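Local structure of MFP2b (Ascaris suum, 2BJR) at residues E194-C200 with G267-Y273. The protein probably enhances polymerisation of the major sperm protein in the amoeboid motility of nematode sperm, and carries a bound zinc ion. Residues are numbered along the deposited sequence; the frame is centred on the assembly and turned at random.
Sequences EWADFRC and GSIQILY
Leu272 lays its CD1 methyl over the centre of the six-membered ring of Trp195, a CH-pi contact 3.9 Å from CD1 to the ring centroid. With CG anti to the backbone N (chi1 -178°) and chi2 near 64°, the side chain brings this methyl over the indole, while its CB meets Trp195 CZ3 at 3.7 Å. On the opposite face of the sheet, Ala196 CB sits above the Tyr273 ring, offset toward its rim and 3.8 Å from the centroid. The phenol oxygen continues to Phe198: Tyr273 OH lies in the plane of the Phe198 ring, at its CE1-CZ edge, 3.2 Å from Phe198 CE1, and Ile271 CD1 approaches CD1 of the same ring. These pairs decorate two antiparallel strands in the second of the protein's two cytosolic motility protein family regions; strand 268-274 also bonds to strand 229-235 on its other side. Ala196 N to Ile271 O and Ile271 N to Ala196 O are both 2.8 Å. Between Phe198 and Ile269 the exchange is uneven: Phe198 N reaches Ile269 O at 3.3 Å, whereas Ile269 N meets Phe198 O at 2.9 Å. A water joins Ile269 O to Asp197 OD1, which also bonds Tyr34. Farther out, Gln31 and Lys26 hold Gln270 OE1 beside Trp195 CB, and Arg199 forms salt bridges with Asp22 and Asp202.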
loop_
_atom_site.group_PDB
_atom_site.type_symbol
_atom_site.label_atom_id
_atom_site.label_comp_id
_atom_site.label_asym_id
_atom_site.label_seq_id
_atom_site.Cartn_x
_atom_site.Cartn_y
_atom_site.Cartn_z
ATOM N N GLU A 194 2.615 7.590 2.881
ATOM C CA GLU A 194 3.206 7.168 1.623
ATOM C C GLU A 194 3.932 5.828 1.832
ATOM O O GLU A 194 4.892 5.747 2.594
ATOM C CB GLU A 194 4.172 8.237 1.123
ATOM C CG GLU A 194 4.789 7.915 -0.229
ATOM C CD GLU A 194 3.882 8.224 -1.399
ATOM O OE1 GLU A 194 2.765 8.737 -1.189
ATOM O OE2 GLU A 194 4.322 7.978 -2.540
ATOM N N TRP A 195 3.441 4.771 1.172
ATOM C CA TRP A 195 4.036 3.437 1.261
ATOM C C TRP A 195 4.558 2.980 -0.091
ATOM O O TRP A 195 3.817 3.001 -1.060
ATOM C CB TRP A 195 2.950 2.447 1.738
ATOM C CG TRP A 195 2.493 2.652 3.173
ATOM C CD1 TRP A 195 1.385 3.324 3.608
ATOM C CD2 TRP A 195 3.104 2.121 4.315
ATOM N NE1 TRP A 195 1.261 3.208 4.967
ATOM C CE2 TRP A 195 2.328 2.493 5.429
ATOM C CE3 TRP A 195 4.260 1.359 4.528
ATOM C CZ2 TRP A 195 2.653 2.120 6.724
ATOM C CZ3 TRP A 195 4.582 1.029 5.792
ATOM C CH2 TRP A 195 3.778 1.394 6.881
ATOM N N ALA A 196 5.817 2.554 -0.178
ATOM C CA ALA A 196 6.394 2.210 -1.441
ATOM C C ALA A 196 6.568 0.683 -1.502
ATOM O O ALA A 196 6.970 0.045 -0.544
ATOM C CB ALA A 196 7.739 2.911 -1.613
ATOM N N ASP A 197 6.312 0.098 -2.658
ATOM C CA ASP A 197 6.489 -1.360 -2.871
ATOM C C ASP A 197 7.902 -1.710 -3.291
ATOM O O ASP A 197 8.444 -1.112 -4.242
ATOM C CB ASP A 197 5.532 -1.811 -3.974
ATOM C CG ASP A 197 4.068 -1.707 -3.536
ATOM O OD1 ASP A 197 3.672 -2.541 -2.710
ATOM O OD2 ASP A 197 3.297 -0.797 -3.919
ATOM N N PHE A 198 8.461 -2.689 -2.586
ATOM C CA PHE A 198 9.743 -3.283 -2.849
ATOM C C PHE A 198 9.732 -4.733 -2.462
ATOM O O PHE A 198 8.919 -5.175 -1.662
ATOM C CB PHE A 198 10.808 -2.607 -2.016
ATOM C CG PHE A 198 11.164 -1.249 -2.469
ATOM C CD1 PHE A 198 10.590 -0.127 -1.900
ATOM C CD2 PHE A 198 12.146 -1.076 -3.453
ATOM C CE1 PHE A 198 10.951 1.179 -2.332
ATOM C CE2 PHE A 198 12.521 0.235 -3.875
ATOM C CZ PHE A 198 11.908 1.342 -3.311
ATOM N N ARG A 199 10.679 -5.498 -2.995
ATOM C CA ARG A 199 10.901 -6.857 -2.533
ATOM C C ARG A 199 12.149 -6.894 -1.698
ATOM O O ARG A 199 13.105 -6.220 -2.011
ATOM C CB ARG A 199 11.050 -7.829 -3.689
ATOM C CG ARG A 199 9.859 -7.926 -4.659
ATOM C CD ARG A 199 10.135 -8.869 -5.878
ATOM N NE ARG A 199 11.236 -8.335 -6.670
ATOM C CZ ARG A 199 11.114 -7.433 -7.622
ATOM N NH1 ARG A 199 9.918 -7.012 -8.008
ATOM N NH2 ARG A 199 12.205 -6.963 -8.222
ATOM N N CYS A 200 12.169 -7.741 -0.677
ATOM C CA CYS A 200 13.382 -7.954 0.080
ATOM C C CYS A 200 14.428 -8.473 -0.864
ATOM O O CYS A 200 14.108 -9.232 -1.802
ATOM C CB CYS A 200 13.199 -8.980 1.165
ATOM S SG CYS A 200 12.168 -8.255 2.412
ATOM N N GLY A 267 9.957 -11.687 0.611
ATOM C CA GLY A 267 9.287 -11.316 -0.631
ATOM C C GLY A 267 8.834 -9.842 -0.599
ATOM O O GLY A 267 9.568 -8.969 -0.140
ATOM N N SER A 268 7.618 -9.603 -1.068
ATOM C CA SER A 268 7.064 -8.263 -1.213
ATOM C C SER A 268 6.735 -7.610 0.147
ATOM O O SER A 268 6.064 -8.212 0.974
ATOM C CB SER A 268 5.831 -8.286 -2.102
ATOM O OG SER A 268 6.176 -8.447 -3.477
ATOM N N ILE A 269 7.244 -6.392 0.353
ATOM C CA ILE A 269 6.963 -5.573 1.539
ATOM C C ILE A 269 6.612 -4.161 1.114
ATOM O O ILE A 269 6.703 -3.813 -0.060
ATOM C CB ILE A 269 8.171 -5.487 2.500
ATOM C CG1 ILE A 269 9.362 -4.839 1.797
ATOM C CG2 ILE A 269 8.485 -6.864 3.051
ATOM C CD1 ILE A 269 10.476 -4.455 2.795
ATOM N N GLN A 270 6.149 -3.354 2.073
ATOM C CA GLN A 270 5.864 -1.943 1.798
ATOM C C GLN A 270 6.743 -1.110 2.732
ATOM O O GLN A 270 6.799 -1.371 3.934
ATOM C CB GLN A 270 4.405 -1.634 1.974
ATOM C CG GLN A 270 3.523 -2.410 0.979
ATOM C CD GLN A 270 2.035 -2.131 1.185
ATOM O OE1 GLN A 270 1.676 -1.033 1.533
ATOM N NE2 GLN A 270 1.173 -3.117 0.890
ATOM N N ILE A 271 7.421 -0.139 2.164
ATOM C CA ILE A 271 8.304 0.703 2.940
ATOM C C ILE A 271 7.690 2.075 3.118
ATOM O O ILE A 271 7.282 2.737 2.150
ATOM C CB ILE A 271 9.673 0.808 2.278
ATOM C CG1 ILE A 271 10.374 -0.578 2.218
ATOM C CG2 ILE A 271 10.546 1.839 3.045
ATOM C CD1 ILE A 271 11.718 -0.626 1.495
ATOM N N LEU A 272 7.662 2.544 4.375
ATOM C CA LEU A 272 7.083 3.849 4.669
ATOM C C LEU A 272 8.083 4.961 4.254
ATOM O O LEU A 272 9.270 4.846 4.531
ATOM C CB LEU A 272 6.730 3.965 6.179
ATOM C CG LEU A 272 6.068 5.262 6.593
ATOM C CD1 LEU A 272 4.750 5.413 5.948
ATOM C CD2 LEU A 272 5.901 5.305 8.081
ATOM N N TYR A 273 7.578 5.987 3.575
ATOM C CA TYR A 273 8.382 7.112 3.139
ATOM C C TYR A 273 7.915 8.399 3.797
ATOM O O TYR A 273 6.717 8.617 3.968
ATOM C CB TYR A 273 8.249 7.324 1.638
ATOM C CG TYR A 273 9.101 6.474 0.730
ATOM C CD1 TYR A 273 10.034 5.570 1.198
ATOM C CD2 TYR A 273 8.960 6.608 -0.643
ATOM C CE1 TYR A 273 10.827 4.824 0.311
ATOM C CE2 TYR A 273 9.749 5.876 -1.537
ATOM C CZ TYR A 273 10.678 4.995 -1.059
ATOM O OH TYR A 273 11.439 4.283 -1.959
HETATM O O HOH W 1 4.260 9.347 4.565
HETATM O O HOH W 2 5.207 -4.698 -2.048
HETATM O O HOH W 3 6.820 -5.936 -3.935
#